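Local coordinates for uncharacterized protein (Helicobacter pylori, PDB 4O5J) that probably mediates bacterial adhesion to host cells as the extracellular domain of a sialic acid-binding outer membrane adhesin, at residues S81-A86 with Q255-S260; T92-F97 with Q202-I207. All coordinates share one frame; numbering follows the deposited sequence.

Interaction 1: residues S81-A86 with Q255-S260; sequences SPIFNA and QAVTLS
Ala256 O is held by two donors from the same residue, Ser260: the hydroxyl OG lies 2.8 Å from it and the helical amide N approaches from the other face of the carbonyl plane. The hydroxyl sits 37° above that plane. Ser260 OG stays next to its own backbone N (chi1 -57°), which turns it back onto the preceding helical turn. Serine suits this buried site because its hydroxyl is satisfied by its own helix while its small bulk leaves room for Ile83, whose CG1 lies 3.6 Å from Ser260 OG. The rest of the isoleucine forks over the partner helix: CG2 meets Val257 CG2 at 3.9 Å, and CD1 reaches Ala256 CB at 4.1 Å. The contact thus joins the start of helix 82-101 to helix 241-268 in the helical adhesion domain, the short segments running nearly antiparallel at 155° with axes 10.5 Å apart. Ser81 is the N-cap of helix 82-101, its OG accepting from Phe84 N at 3.0 Å. Asn74 OD1 accepts from Ile83 N, and Asn74 ND2 makes a weak hydrogen bond to Ser260 OG. Leu176, in the loop closed by the Cys174-Cys179 disulfide, covers both Ile83 and Ser260.

Interaction 2: residues T92-F97 with Q202-I207; sequences TSVLGF and QLMDLI
Met204 leaves its helix beside Val94 rather than pointing straight at it, and its flexible chain makes up the difference. CB stays with its own helix. CG lies beside the backbone N (chi1 -61°) and comes about 4.4 Å from Val94 CG2. The next bend carries SD to 4.1 Å from Val94 CG1, where the polarisable sulfur packs against a methyl without needing a polar partner. A further bend at chi3 turns CE away from the valine, and Phe243 of helix 241-268 also packs on this side chain. Valine suits the facing position, being short and branched: CG1 touches both Met204 SD and Leu203 CD2, the latter at 4.2 Å, as the valine and leucine side chains run alongside one another with opposite headings. One turn on, Phe97 presents the edge of its ring, with Ile207 CD1 near the ring plane and 4.3 Å from CE2. The same ring meets that of Phe243, their planes about 50° apart. No hydrogen bond crosses between the segments; the wholly apolar join of helices 82-101 and 193-209, whose short segments here are inclined at 37° with axes 11.2 Å apart, is characteristic of the buried interior of an alpha-helical bundle.

How the interactions relate
Both contacts use helix 82-101: interaction 1 its first turn, interaction 2 a stretch about three turns further on. Their centres are 19 Å apart and their nearest atoms about 7 Å, so they do not touch. Along the chain the order is 81-86, 92-97, 202-207 and 255-260, which places both segments of interaction 2 between those of interaction 1. Helix 82-101 packs on helix 241-268 at one level and on helix 193-209 at another, while Ile246 and Phe243 of helix 241-268 also border interaction 2. Segments distant in sequence are thereby brought together, consistent with a shared helical interior of the adhesion domain.

Interaction 1: residues S81-A86 with Q255-S260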
loop_
_atom_site.group_PDB
_atom_site.type_symbol
_atom_site.label_atom_id
_atom_site.label_comp_id
_atom_site.label_asym_id
_atom_site.label_seq_id
_atom_site.Cartn_x
_atom_site.Cartn_y
_atom_site.Cartn_z
ATOM N N SER A 81 -10.803 7.430 -3.305
ATOM C CA SER A 81 -10.439 6.450 -2.312
ATOM C C SER A 81 -8.983 6.157 -2.398
ATOM O O SER A 81 -8.522 5.572 -3.386
ATOM C CB SER A 81 -11.206 5.142 -2.557
ATOM O OG SER A 81 -10.637 4.071 -1.839
ATOM N N PRO A 82 -8.237 6.526 -1.353
ATOM C CA PRO A 82 -6.790 6.254 -1.331
ATOM C C PRO A 82 -6.478 4.752 -1.409
ATOM O O PRO A 82 -5.568 4.368 -2.142
ATOM C CB PRO A 82 -6.316 6.847 0.012
ATOM C CG PRO A 82 -7.331 7.901 0.315
ATOM C CD PRO A 82 -8.674 7.377 -0.245
ATOM N N ILE A 83 -7.215 3.911 -0.693
ATOM C CA ILE A 83 -6.965 2.464 -0.798
ATOM C C ILE A 83 -7.332 1.926 -2.186
ATOM O O ILE A 83 -6.657 1.035 -2.711
ATOM C CB ILE A 83 -7.690 1.683 0.309
ATOM C CG1 ILE A 83 -7.149 2.089 1.681
ATOM C CG2 ILE A 83 -7.546 0.160 0.120
ATOM C CD1 ILE A 83 -5.592 2.014 1.732
ATOM N N PHE A 84 -8.358 2.471 -2.819
ATOM C CA PHE A 84 -8.734 1.971 -4.129
ATOM C C PHE A 84 -7.634 2.340 -5.103
ATOM O O PHE A 84 -7.219 1.538 -5.964
ATOM C CB PHE A 84 -10.058 2.588 -4.608
ATOM C CG PHE A 84 -10.472 2.117 -5.971
ATOM C CD1 PHE A 84 -11.237 0.942 -6.129
ATOM C CD2 PHE A 84 -10.092 2.829 -7.111
ATOM C CE1 PHE A 84 -11.601 0.495 -7.412
ATOM C CE2 PHE A 84 -10.453 2.408 -8.383
ATOM C CZ PHE A 84 -11.225 1.233 -8.537
ATOM N N ASN A 85 -7.157 3.578 -4.991
ATOM C CA ASN A 85 -6.074 4.044 -5.829
ATOM C C ASN A 85 -4.798 3.169 -5.590
ATOM O O ASN A 85 -4.078 2.821 -6.532
ATOM C CB ASN A 85 -5.768 5.508 -5.601
ATOM C CG ASN A 85 -4.480 5.892 -6.344
ATOM O OD1 ASN A 85 -4.466 6.080 -7.572
ATOM N ND2 ASN A 85 -3.351 5.913 -5.611
ATOM N N ALA A 86 -4.535 2.825 -4.329
ATOM C CA ALA A 86 -3.398 1.961 -4.012
ATOM C C ALA A 86 -3.586 0.604 -4.729
ATOM O O ALA A 86 -2.648 0.062 -5.325
ATOM C CB ALA A 86 -3.289 1.772 -2.510
ATOM N N GLN A 255 -4.575 -6.466 3.822
ATOM C CA GLN A 255 -4.764 -6.108 5.209
ATOM C C GLN A 255 -5.456 -4.733 5.295
ATOM O O GLN A 255 -6.420 -4.536 6.047
ATOM C CB GLN A 255 -3.420 -6.145 5.905
ATOM C CG GLN A 255 -3.534 -6.069 7.374
ATOM C CD GLN A 255 -4.372 -7.168 7.882
ATOM O OE1 GLN A 255 -4.273 -8.267 7.333
ATOM N NE2 GLN A 255 -5.238 -6.904 8.923
ATOM N N ALA A 256 -5.006 -3.803 4.465
ATOM C CA ALA A 256 -5.582 -2.458 4.425
ATOM C C ALA A 256 -7.081 -2.501 4.014
ATOM O O ALA A 256 -7.908 -1.759 4.550
ATOM C CB ALA A 256 -4.793 -1.602 3.441
ATOM N N VAL A 257 -7.407 -3.345 3.035
ATOM C CA VAL A 257 -8.775 -3.450 2.546
ATOM C C VAL A 257 -9.714 -3.952 3.655
ATOM O O VAL A 257 -10.751 -3.326 3.965
ATOM C CB VAL A 257 -8.855 -4.379 1.340
ATOM C CG1 VAL A 257 -10.306 -4.801 1.118
ATOM C CG2 VAL A 257 -8.258 -3.718 0.102
ATOM N N THR A 258 -9.331 -5.041 4.306
ATOM C CA THR A 258 -10.089 -5.551 5.434
ATOM C C THR A 258 -10.281 -4.470 6.477
ATOM O O THR A 258 -11.363 -4.316 7.048
ATOM C CB THR A 258 -9.329 -6.685 6.101
ATOM O OG1 THR A 258 -9.135 -7.700 5.136
ATOM C CG2 THR A 258 -10.126 -7.273 7.319
ATOM N N LEU A 259 -9.221 -3.734 6.771
ATOM C CA LEU A 259 -9.322 -2.724 7.831
ATOM C C LEU A 259 -10.255 -1.583 7.356
ATOM O O LEU A 259 -11.029 -1.062 8.146
ATOM C CB LEU A 259 -7.914 -2.189 8.193
ATOM C CG LEU A 259 -7.798 -1.328 9.407
ATOM C CD1 LEU A 259 -8.525 -1.921 10.606
ATOM C CD2 LEU A 259 -6.324 -1.091 9.728
ATOM N N SER A 260 -10.198 -1.204 6.068
ATOM C CA SER A 260 -11.112 -0.200 5.578
ATOM C C SER A 260 -12.571 -0.682 5.744
ATOM O O SER A 260 -13.449 0.099 6.149
ATOM C CB SER A 260 -10.849 0.087 4.153
ATOM O OG SER A 260 -9.487 0.495 3.973
#

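Interaction 2: residues T92-F97 with Q202-I207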
loop_
_atom_site.group_PDB
_atom_site.type_symbol
_atom_site.label_atom_id
_atom_site.label_comp_id
_atom_site.label_asym_id
_atom_site.label_seq_id
_atom_site.Cartn_x
_atom_site.Cartn_y
_atom_site.Cartn_z
ATOM N N THR A 92 -1.742 -2.854 -11.410
ATOM C CA THR A 92 -1.036 -2.385 -12.590
ATOM C C THR A 92 0.438 -2.832 -12.559
ATOM O O THR A 92 1.008 -3.242 -13.580
ATOM C CB THR A 92 -1.066 -0.879 -12.664
ATOM O OG1 THR A 92 -2.428 -0.462 -12.809
ATOM C CG2 THR A 92 -0.273 -0.393 -13.852
ATOM N N SER A 93 1.048 -2.790 -11.369
ATOM C CA SER A 93 2.449 -3.118 -11.296
ATOM C C SER A 93 2.659 -4.662 -11.405
ATOM O O SER A 93 3.653 -5.139 -11.974
ATOM C CB SER A 93 3.102 -2.451 -10.087
ATOM O OG SER A 93 2.704 -3.086 -8.939
ATOM N N VAL A 94 1.726 -5.440 -10.848
ATOM C CA VAL A 94 1.781 -6.888 -11.014
ATOM C C VAL A 94 1.663 -7.259 -12.499
ATOM O O VAL A 94 2.434 -8.093 -13.025
ATOM C CB VAL A 94 0.653 -7.596 -10.206
ATOM C CG1 VAL A 94 0.572 -9.069 -10.608
ATOM C CG2 VAL A 94 0.883 -7.455 -8.699
ATOM N N LEU A 95 0.705 -6.668 -13.206
ATOM C CA LEU A 95 0.542 -6.982 -14.647
ATOM C C LEU A 95 1.727 -6.385 -15.427
ATOM O O LEU A 95 2.129 -6.893 -16.451
ATOM C CB LEU A 95 -0.783 -6.416 -15.166
ATOM C CG LEU A 95 -2.002 -7.203 -14.671
ATOM C CD1 LEU A 95 -3.324 -6.469 -14.993
ATOM C CD2 LEU A 95 -1.972 -8.613 -15.281
ATOM N N GLY A 96 2.300 -5.292 -14.932
ATOM C CA GLY A 96 3.494 -4.717 -15.538
ATOM C C GLY A 96 4.657 -5.663 -15.388
ATOM O O GLY A 96 5.392 -5.907 -16.346
ATOM N N PHE A 97 4.839 -6.216 -14.203
ATOM C CA PHE A 97 5.900 -7.180 -14.039
ATOM C C PHE A 97 5.696 -8.407 -14.930
ATOM O O PHE A 97 6.620 -8.921 -15.579
ATOM C CB PHE A 97 6.079 -7.599 -12.581
ATOM C CG PHE A 97 7.161 -8.606 -12.416
ATOM C CD1 PHE A 97 8.485 -8.208 -12.345
ATOM C CD2 PHE A 97 6.877 -9.968 -12.420
ATOM C CE1 PHE A 97 9.502 -9.145 -12.238
ATOM C CE2 PHE A 97 7.883 -10.909 -12.318
ATOM C CZ PHE A 97 9.204 -10.506 -12.212
ATOM N N GLN A 202 -1.857 -15.081 -6.040
ATOM C CA GLN A 202 -1.585 -16.396 -6.566
ATOM C C GLN A 202 -0.516 -16.364 -7.668
ATOM O O GLN A 202 0.311 -17.270 -7.772
ATOM C CB GLN A 202 -2.872 -17.024 -7.164
ATOM C CG GLN A 202 -3.964 -17.310 -6.125
ATOM C CD GLN A 202 -5.185 -17.937 -6.802
ATOM O OE1 GLN A 202 -5.116 -18.978 -7.466
ATOM N NE2 GLN A 202 -6.288 -17.259 -6.676
ATOM N N LEU A 203 -0.627 -15.389 -8.556
ATOM C CA LEU A 203 0.334 -15.242 -9.634
ATOM C C LEU A 203 1.770 -15.009 -9.102
ATOM O O LEU A 203 2.720 -15.776 -9.431
ATOM C CB LEU A 203 -0.094 -14.144 -10.587
ATOM C CG LEU A 203 0.846 -13.813 -11.737
ATOM C CD1 LEU A 203 1.171 -15.082 -12.557
ATOM C CD2 LEU A 203 0.267 -12.706 -12.615
ATOM N N MET A 204 1.924 -13.993 -8.264
ATOM C CA MET A 204 3.247 -13.700 -7.670
ATOM C C MET A 204 3.753 -14.892 -6.870
ATOM O O MET A 204 4.956 -15.214 -6.920
ATOM C CB MET A 204 3.184 -12.482 -6.799
ATOM C CG MET A 204 2.787 -11.219 -7.547
ATOM S SD MET A 204 3.879 -10.811 -8.951
ATOM C CE MET A 204 5.144 -9.804 -8.073
ATOM N N ASP A 205 2.859 -15.578 -6.140
ATOM C CA ASP A 205 3.295 -16.768 -5.351
ATOM C C ASP A 205 3.820 -17.848 -6.289
ATOM O O ASP A 205 4.843 -18.478 -6.010
ATOM C CB ASP A 205 2.178 -17.361 -4.538
ATOM C CG ASP A 205 1.825 -16.504 -3.339
ATOM O OD1 ASP A 205 2.584 -15.520 -3.106
ATOM O OD2 ASP A 205 0.783 -16.761 -2.632
ATOM N N LEU A 206 3.114 -18.065 -7.393
ATOM C CA LEU A 206 3.482 -19.107 -8.316
ATOM C C LEU A 206 4.833 -18.767 -8.948
ATOM O O LEU A 206 5.715 -19.636 -9.094
ATOM C CB LEU A 206 2.400 -19.285 -9.391
ATOM C CG LEU A 206 2.642 -20.424 -10.381
ATOM C CD1 LEU A 206 2.967 -21.718 -9.614
ATOM C CD2 LEU A 206 1.437 -20.616 -11.263
ATOM N N ILE A 207 4.991 -17.514 -9.365
ATOM C CA ILE A 207 6.271 -17.079 -9.917
ATOM C C ILE A 207 7.429 -17.270 -8.918
ATOM O O ILE A 207 8.514 -17.812 -9.262
ATOM C CB ILE A 207 6.201 -15.614 -10.377
ATOM C CG1 ILE A 207 5.195 -15.492 -11.561
ATOM C CG2 ILE A 207 7.634 -15.079 -10.763
ATOM C CD1 ILE A 207 4.941 -14.091 -12.045
#